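Tyrosine specific protein phosphatase (Trypanosoma cruzi, PDB 4AZ1) probably removes phosphate groups from phosphotyrosine residues of proteins. Local coordinates at residues Asp131-Glu136 / Val223-Ala228; Pro135-Ser140 / Lys159-Glu164; Glu166-Arg171 / Ile199-Thr204. All coordinates share one frame; numbering follows the deposited sequence.

Contact 1: Asp131-Glu136 / Val223-Ala228; sequences DRYWPE and VVHCSA. With FMT (formic acid), chain D.
The phenolic oxygen of Tyr133 is gripped by two groups: it shares a hydrogen bond of 2.7 Å, from OH to NE2, with His225 and accepts another from the side-chain amide of Gln188. Tyr133 and His225 approach from opposite directions, and the hydroxyl meets the imidazole at its edge, near the ring plane. The two planes are turned 56° apart, an oblique pairing of rings. The first torsion of Tyr133, 51°, sets CG between the backbone N and the carbonyl carbon and sends the phenol across to the histidine, while CE3 of Trp134 lies over the centre of one phenol face, 3.8 Å above it. Far from swinging loose, the imidazole is fixed from both sides, since ND1 of His225 donates to Cys226 O at 3.1 Å, in the carbonyl plane and on a lone pair. The contact is consistent with a second shell steadying a first: His225 opens the HCSAGIGR signature, the P-loop of tyrosine phosphatases, whose cysteine is the nucleophile in family members. The pocket holds a formic acid molecule, probably from the crystallisation liquor, bound by Ala228 N to its O2 at 2.9 Å, by Ser227 N to its O1 at 3.1 Å, and by Arg232. Both touching residues are buried. Strand 222-225, which ends in His225, runs between strands 115-118 and 90-93 in the central sheet; Tyr133 packs on Val116 and Met118 of the former and meets Phe104 of helix 101-110 edge-to-face, and helix 232-247 covers Val224 and Cys226.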
# COMPACT_ATOMS: atom_id res chain seq x y z
N ASP A 131 -6.60 -2.55 -7.78
CA ASP A 131 -5.98 -1.26 -7.51
C ASP A 131 -4.59 -1.22 -8.12
O ASP A 131 -3.82 -2.19 -8.00
CB ASP A 131 -5.90 -1.01 -5.99
CG ASP A 131 -7.27 -0.71 -5.38
OD1 ASP A 131 -7.70 0.46 -5.46
OD2 ASP A 131 -7.90 -1.64 -4.82
N ARG A 132 -4.27 -0.12 -8.78
CA ARG A 132 -2.98 0.03 -9.45
C ARG A 132 -1.78 -0.08 -8.51
O ARG A 132 -1.73 0.56 -7.44
CB ARG A 132 -2.92 1.37 -10.20
CG ARG A 132 -1.62 1.57 -10.98
CD ARG A 132 -1.71 2.80 -11.88
NE ARG A 132 -2.16 3.96 -11.13
CZ ARG A 132 -1.36 4.70 -10.36
NH1 ARG A 132 -0.06 4.41 -10.25
NH2 ARG A 132 -1.85 5.75 -9.70
N TYR A 133 -0.80 -0.89 -8.90
CA TYR A 133 0.44 -0.97 -8.14
C TYR A 133 1.68 -0.72 -9.01
O TYR A 133 2.81 -0.95 -8.57
CB TYR A 133 0.53 -2.31 -7.41
CG TYR A 133 0.28 -3.51 -8.31
CD1 TYR A 133 1.31 -4.07 -9.05
CD2 TYR A 133 -0.98 -4.08 -8.40
CE1 TYR A 133 1.10 -5.17 -9.87
CE2 TYR A 133 -1.21 -5.20 -9.23
CZ TYR A 133 -0.17 -5.73 -9.95
OH TYR A 133 -0.37 -6.82 -10.76
N TRP A 134 1.46 -0.22 -10.22
CA TRP A 134 2.56 0.09 -11.15
C TRP A 134 2.55 1.57 -11.49
O TRP A 134 1.51 2.21 -11.39
CB TRP A 134 2.41 -0.74 -12.44
CG TRP A 134 1.10 -0.50 -13.12
CD1 TRP A 134 0.81 0.48 -14.02
CD2 TRP A 134 -0.10 -1.26 -12.94
NE1 TRP A 134 -0.51 0.38 -14.41
CE2 TRP A 134 -1.08 -0.68 -13.77
CE3 TRP A 134 -0.43 -2.38 -12.17
CZ2 TRP A 134 -2.39 -1.19 -13.85
CZ3 TRP A 134 -1.73 -2.89 -12.24
CH2 TRP A 134 -2.69 -2.29 -13.07
N PRO A 135 3.72 2.12 -11.88
CA PRO A 135 3.74 3.55 -12.25
C PRO A 135 2.97 3.76 -13.54
O PRO A 135 3.02 2.91 -14.43
CB PRO A 135 5.24 3.84 -12.50
CG PRO A 135 6.00 2.60 -12.04
CD PRO A 135 5.03 1.46 -12.09
N GLU A 136 2.26 4.88 -13.63
CA GLU A 136 1.55 5.21 -14.85
C GLU A 136 2.53 5.73 -15.89
O GLU A 136 3.43 6.53 -15.55
CB GLU A 136 0.49 6.29 -14.58
CG GLU A 136 -0.78 5.80 -13.89
CD GLU A 136 -1.82 6.91 -13.78
OE1 GLU A 136 -1.48 8.00 -13.26
OE2 GLU A 136 -2.97 6.69 -14.22
N VAL A 223 3.24 -15.41 -10.20
CA VAL A 223 2.09 -14.83 -9.51
C VAL A 223 0.96 -14.54 -10.49
O VAL A 223 1.18 -13.91 -11.53
CB VAL A 223 2.47 -13.55 -8.74
CG1 VAL A 223 1.20 -12.81 -8.25
CG2 VAL A 223 3.39 -13.87 -7.57
N VAL A 224 -0.26 -14.99 -10.17
CA VAL A 224 -1.43 -14.75 -11.01
C VAL A 224 -2.58 -14.19 -10.17
O VAL A 224 -2.94 -14.78 -9.15
CB VAL A 224 -1.92 -16.05 -11.68
CG1 VAL A 224 -3.03 -15.75 -12.68
CG2 VAL A 224 -0.77 -16.75 -12.35
N HIS A 225 -3.16 -13.07 -10.58
CA HIS A 225 -4.32 -12.55 -9.85
C HIS A 225 -5.36 -11.98 -10.78
O HIS A 225 -5.04 -11.51 -11.87
CB HIS A 225 -3.91 -11.49 -8.81
CG HIS A 225 -3.48 -10.19 -9.40
ND1 HIS A 225 -4.33 -9.12 -9.55
CD2 HIS A 225 -2.27 -9.78 -9.86
CE1 HIS A 225 -3.67 -8.09 -10.07
NE2 HIS A 225 -2.42 -8.47 -10.28
N CYS A 226 -6.62 -12.07 -10.37
CA CYS A 226 -7.69 -11.33 -11.02
C CYS A 226 -8.20 -10.36 -9.97
O CYS A 226 -7.40 -9.58 -9.45
CB CYS A 226 -8.79 -12.26 -11.53
SG CYS A 226 -9.26 -13.59 -10.42
N SER A 227 -9.48 -10.39 -9.62
CA SER A 227 -9.93 -9.58 -8.46
C SER A 227 -9.84 -10.35 -7.14
O SER A 227 -9.12 -9.94 -6.23
CB SER A 227 -11.32 -8.96 -8.66
OG SER A 227 -11.65 -8.08 -7.58
N ALA A 228 -10.57 -11.46 -7.04
CA ALA A 228 -10.53 -12.28 -5.82
C ALA A 228 -9.47 -13.36 -5.94
O ALA A 228 -9.16 -14.03 -4.97
CB ALA A 228 -11.91 -12.91 -5.56
C FMT D . -12.94 -11.65 -10.08
O1 FMT D . -12.18 -11.10 -10.87
O2 FMT D . -12.60 -12.03 -8.96

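Contact 2: Pro135-Ser140 / Lys159-Glu164; sequences PEERGS and KAYEVE
Tyr161 has the most surface buried here, its ring reaching from the irregular part of strand 151-164 to the loop that holds Pro135 and Glu137. The hydroxyl donates a 2.7 Å hydrogen bond from Tyr161 OH to Pro135 O, tilted 19° from the carbonyl plane. The phenolic oxygen also touches the proline ring, Tyr161 OH lying 3.4 Å from Pro135 CD, and the proline thus supplies an acceptor and a nonpolar contact. Glu137 runs past the ring in the opposite sense: its CG comes within 3.3 Å of Tyr161 CD2, a close, oblique approach. A bend at chi2 (-111°) brings the carboxylate alongside the tyrosine CB, its plane 62° from that of the ring. The aliphatic part of an exposed acid helps to cover a buried aromatic. The loop's turning point is a type I beta turn from Glu136 to Gly139, closed by Gly139 N to Glu136 O at 2.8 Å, and Glu136 also reaches His47 of the second subunit. Leu174 of strand 169-177 touches both Pro135 and Tyr161. The whole is a tyrosine just before strand 162-164 fastening a loop backbone at the proline that ends the YWP sequence, a familiar motif of the tyrosine phosphatase fold.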
# COMPACT_ATOMS: atom_id res chain seq x y z
N PRO A 135 3.72 2.12 -11.88
CA PRO A 135 3.74 3.55 -12.25
C PRO A 135 2.97 3.76 -13.54
O PRO A 135 3.02 2.91 -14.43
CB PRO A 135 5.24 3.84 -12.50
CG PRO A 135 6.00 2.60 -12.04
CD PRO A 135 5.03 1.46 -12.09
N GLU A 136 2.26 4.88 -13.63
CA GLU A 136 1.55 5.21 -14.85
C GLU A 136 2.53 5.73 -15.89
O GLU A 136 3.43 6.53 -15.55
CB GLU A 136 0.49 6.29 -14.58
CG GLU A 136 -0.78 5.80 -13.89
CD GLU A 136 -1.82 6.91 -13.78
OE1 GLU A 136 -1.48 8.00 -13.26
OE2 GLU A 136 -2.97 6.69 -14.22
N GLU A 137 2.34 5.30 -17.14
CA GLU A 137 3.10 5.82 -18.28
C GLU A 137 3.29 7.33 -18.25
O GLU A 137 4.40 7.84 -18.49
CB GLU A 137 2.38 5.46 -19.58
CG GLU A 137 2.59 4.05 -20.06
CD GLU A 137 3.43 3.98 -21.33
OE1 GLU A 137 4.50 4.62 -21.37
OE2 GLU A 137 3.00 3.28 -22.28
N ARG A 138 2.21 8.05 -17.96
CA ARG A 138 2.22 9.51 -17.98
C ARG A 138 2.93 10.14 -16.77
O ARG A 138 2.92 11.36 -16.60
CB ARG A 138 0.79 10.04 -18.07
N GLY A 139 3.57 9.31 -15.95
CA GLY A 139 4.20 9.78 -14.72
C GLY A 139 5.71 9.96 -14.79
O GLY A 139 6.30 9.92 -15.87
N SER A 140 6.32 10.17 -13.62
CA SER A 140 7.77 10.35 -13.51
C SER A 140 8.52 9.04 -13.79
O SER A 140 9.74 9.06 -13.96
CB SER A 140 8.15 10.85 -12.10
OG SER A 140 8.07 9.81 -11.14
N LYS A 159 13.75 -0.63 -21.16
CA LYS A 159 12.73 -1.50 -21.72
C LYS A 159 11.34 -0.91 -21.48
O LYS A 159 10.80 -1.05 -20.38
CB LYS A 159 12.85 -2.89 -21.10
CG LYS A 159 12.40 -4.03 -21.98
CD LYS A 159 12.81 -5.36 -21.37
CE LYS A 159 12.31 -6.52 -22.22
NZ LYS A 159 12.58 -7.83 -21.56
N ALA A 160 10.76 -0.28 -22.50
CA ALA A 160 9.47 0.40 -22.38
C ALA A 160 8.26 -0.54 -22.27
O ALA A 160 8.32 -1.71 -22.66
CB ALA A 160 9.27 1.37 -23.53
N TYR A 161 7.15 -0.01 -21.73
CA TYR A 161 5.90 -0.76 -21.65
C TYR A 161 5.48 -1.17 -23.06
O TYR A 161 5.62 -0.38 -23.99
CB TYR A 161 4.78 0.12 -21.10
CG TYR A 161 4.77 0.36 -19.60
CD1 TYR A 161 5.77 -0.13 -18.77
CD2 TYR A 161 3.74 1.09 -19.02
CE1 TYR A 161 5.75 0.11 -17.39
CE2 TYR A 161 3.69 1.34 -17.65
CZ TYR A 161 4.70 0.84 -16.84
OH TYR A 161 4.66 1.08 -15.48
N GLU A 162 4.97 -2.39 -23.22
CA GLU A 162 4.49 -2.84 -24.54
C GLU A 162 2.98 -3.02 -24.53
O GLU A 162 2.43 -3.63 -23.61
CB GLU A 162 5.18 -4.14 -24.95
CG GLU A 162 6.70 -4.04 -25.01
CD GLU A 162 7.37 -5.38 -25.26
OE1 GLU A 162 6.64 -6.38 -25.43
OE2 GLU A 162 8.62 -5.43 -25.30
N VAL A 163 2.30 -2.47 -25.53
CA VAL A 163 0.86 -2.61 -25.62
C VAL A 163 0.51 -3.38 -26.87
O VAL A 163 0.90 -2.99 -27.97
CB VAL A 163 0.14 -1.25 -25.66
CG1 VAL A 163 -1.36 -1.45 -25.52
CG2 VAL A 163 0.66 -0.35 -24.54
N GLU A 164 -0.21 -4.49 -26.70
CA GLU A 164 -0.62 -5.32 -27.83
C GLU A 164 -2.14 -5.17 -27.98
O GLU A 164 -2.90 -5.76 -27.22
CB GLU A 164 -0.26 -6.79 -27.58
CG GLU A 164 1.15 -7.04 -27.08
CD GLU A 164 2.21 -6.74 -28.13
OE1 GLU A 164 1.87 -6.76 -29.34
OE2 GLU A 164 3.38 -6.50 -27.75

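Contact 3: Glu166-Arg171 / Ile199-Thr204; sequences ELKITR and IPQSAT. With EDO (1,2-ethanediol), chain C.
Two side-chain pairs, one polar and one mostly nonpolar, join Lys168 to Gln201 and Leu167 to Thr204 at the protein surface. In the polar pair, Lys168 NZ donates to Gln201 OE1 at 2.6 Å, with the ammonium in the carbonyl plane and on a lone pair, at a C=O...donor angle of 125°. The chains cross at about a right angle: the glutamine is extended beyond CG, whereas the lysine bends at chi2 (-64°) and again at chi4, which folds its ammonium back to the amide oxygen. In the second pair Leu167 presses a methyl against a hydroxyl, CD2 lying 3.1 Å from Thr204 OG1, a tight approach and again a nearly perpendicular crossing. The same oxygen takes part in a third interaction, a hydrogen bond of 3.2 Å between Thr204 OG1 and Ser202 OG within the turn that leads into the helix. A molecule of 1,2-ethanediol, probably from the crystallisation liquor, donates through O1 to Pro200 O at 3.2 Å. Backbone geometry contributes as well: Lys168, with a left-handed backbone conformation, forms a G1 beta bulge with Ile169, both facing Glu164. As an example of a hairpin end tied to a helix start, the contact sits between strand 169-177 and helix 203-215, where Leu167 O also bonds Ser205 OG and Leu167 and Ile169 pack on Ala208. Pro200 lies against Trp194 of the preceding WPD sequence and against Val279 of helix 274-288, while Ile169 leans on Val189 and Tyr191 of strand 184-191.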
# COMPACT_ATOMS: atom_id res chain seq x y z
N GLU A 166 -4.47 -5.94 -30.35
CA GLU A 166 -5.31 -7.06 -30.79
C GLU A 166 -5.45 -8.12 -29.69
O GLU A 166 -6.52 -8.71 -29.52
CB GLU A 166 -4.74 -7.69 -32.08
N LEU A 167 -4.39 -8.33 -28.93
CA LEU A 167 -4.43 -9.30 -27.84
C LEU A 167 -5.00 -8.71 -26.54
O LEU A 167 -5.36 -9.46 -25.63
CB LEU A 167 -3.03 -9.88 -27.59
CG LEU A 167 -2.40 -10.59 -28.78
CD1 LEU A 167 -1.05 -11.21 -28.43
CD2 LEU A 167 -3.34 -11.64 -29.30
N LYS A 168 -5.09 -7.38 -26.48
CA LYS A 168 -5.48 -6.67 -25.25
C LYS A 168 -4.54 -7.04 -24.12
O LYS A 168 -4.97 -7.32 -23.01
CB LYS A 168 -6.92 -7.01 -24.82
CG LYS A 168 -7.98 -6.73 -25.89
CD LYS A 168 -8.06 -5.25 -26.20
CE LYS A 168 -9.43 -4.92 -26.77
NZ LYS A 168 -10.49 -5.66 -26.02
N ILE A 169 -3.25 -7.05 -24.42
CA ILE A 169 -2.26 -7.38 -23.41
C ILE A 169 -1.31 -6.20 -23.27
O ILE A 169 -0.91 -5.60 -24.27
CB ILE A 169 -1.49 -8.67 -23.79
CG1 ILE A 169 -2.36 -9.92 -23.51
CG2 ILE A 169 -0.17 -8.76 -23.03
CD1 ILE A 169 -1.77 -11.22 -24.07
N THR A 170 -0.98 -5.86 -22.02
CA THR A 170 0.04 -4.84 -21.78
C THR A 170 1.17 -5.49 -21.00
O THR A 170 0.91 -6.20 -20.02
CB THR A 170 -0.52 -3.62 -21.00
OG1 THR A 170 -1.46 -2.93 -21.83
CG2 THR A 170 0.60 -2.64 -20.64
N ARG A 171 2.40 -5.27 -21.44
CA ARG A 171 3.56 -5.79 -20.73
C ARG A 171 4.35 -4.65 -20.11
O ARG A 171 4.75 -3.72 -20.82
CB ARG A 171 4.46 -6.61 -21.67
CG ARG A 171 3.73 -7.80 -22.26
CD ARG A 171 4.65 -8.82 -22.94
NE ARG A 171 3.86 -10.03 -23.18
CZ ARG A 171 3.22 -10.31 -24.31
NH1 ARG A 171 3.31 -9.49 -25.36
NH2 ARG A 171 2.51 -11.43 -24.41
N ILE A 199 -16.24 -14.52 -21.36
CA ILE A 199 -15.16 -15.40 -21.83
C ILE A 199 -14.13 -14.59 -22.63
O ILE A 199 -14.41 -13.46 -23.05
CB ILE A 199 -15.72 -16.54 -22.69
CG1 ILE A 199 -16.39 -15.96 -23.93
CG2 ILE A 199 -16.72 -17.39 -21.89
CD1 ILE A 199 -16.83 -17.03 -24.93
N PRO A 200 -12.92 -15.15 -22.84
CA PRO A 200 -11.93 -14.36 -23.59
C PRO A 200 -12.40 -13.99 -24.98
O PRO A 200 -13.04 -14.80 -25.67
CB PRO A 200 -10.72 -15.29 -23.66
CG PRO A 200 -10.81 -16.09 -22.39
CD PRO A 200 -12.30 -16.33 -22.20
N GLN A 201 -12.09 -12.75 -25.38
CA GLN A 201 -12.46 -12.25 -26.70
C GLN A 201 -11.81 -13.05 -27.81
O GLN A 201 -12.44 -13.29 -28.86
CB GLN A 201 -12.12 -10.75 -26.82
CG GLN A 201 -13.08 -9.86 -26.01
CD GLN A 201 -12.54 -8.46 -25.75
OE1 GLN A 201 -11.61 -7.99 -26.43
NE2 GLN A 201 -13.11 -7.78 -24.76
N SER A 202 -10.57 -13.49 -27.59
CA SER A 202 -9.91 -14.42 -28.52
C SER A 202 -9.03 -15.46 -27.82
O SER A 202 -8.35 -15.15 -26.84
CB SER A 202 -9.09 -13.66 -29.57
OG SER A 202 -7.99 -12.99 -28.97
N ALA A 203 -9.03 -16.68 -28.35
CA ALA A 203 -8.15 -17.74 -27.88
C ALA A 203 -6.66 -17.35 -27.84
O ALA A 203 -5.92 -17.78 -26.96
CB ALA A 203 -8.34 -19.00 -28.73
N THR A 204 -6.22 -16.54 -28.81
CA THR A 204 -4.80 -16.19 -28.93
C THR A 204 -4.20 -15.50 -27.69
O THR A 204 -3.02 -15.66 -27.40
CB THR A 204 -4.54 -15.34 -30.18
OG1 THR A 204 -5.12 -14.04 -30.01
CG2 THR A 204 -5.14 -15.99 -31.41
C1 EDO C . -12.52 -18.76 -25.54
O1 EDO C . -13.29 -17.90 -26.38
C2 EDO C . -11.13 -18.88 -26.14
O2 EDO C . -10.31 -19.66 -25.28

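Overall arrangement
Read from the N terminus, contact 1 opens first, at 131-136, and closes last, at 223-228; contact 3 is nested in its loop, while contact 2 starts from the same stretch, sharing Pro135 and Glu136, and closes at 159-164, on the second strand after it. Contact 3 then follows in series, from 166-171 to 199-204. The latter two do not cross but are stitched edge to edge, since strands 151-164 and 169-177 are antiparallel neighbours bonded through Glu162 O and Arg171 N. Together they tie the loop before strand 142-145 to the strand 151-164 side of the main sheet, the hairpin of strands 151-164 and 169-177 to helix 203-215, and the loop to the P-loop strand.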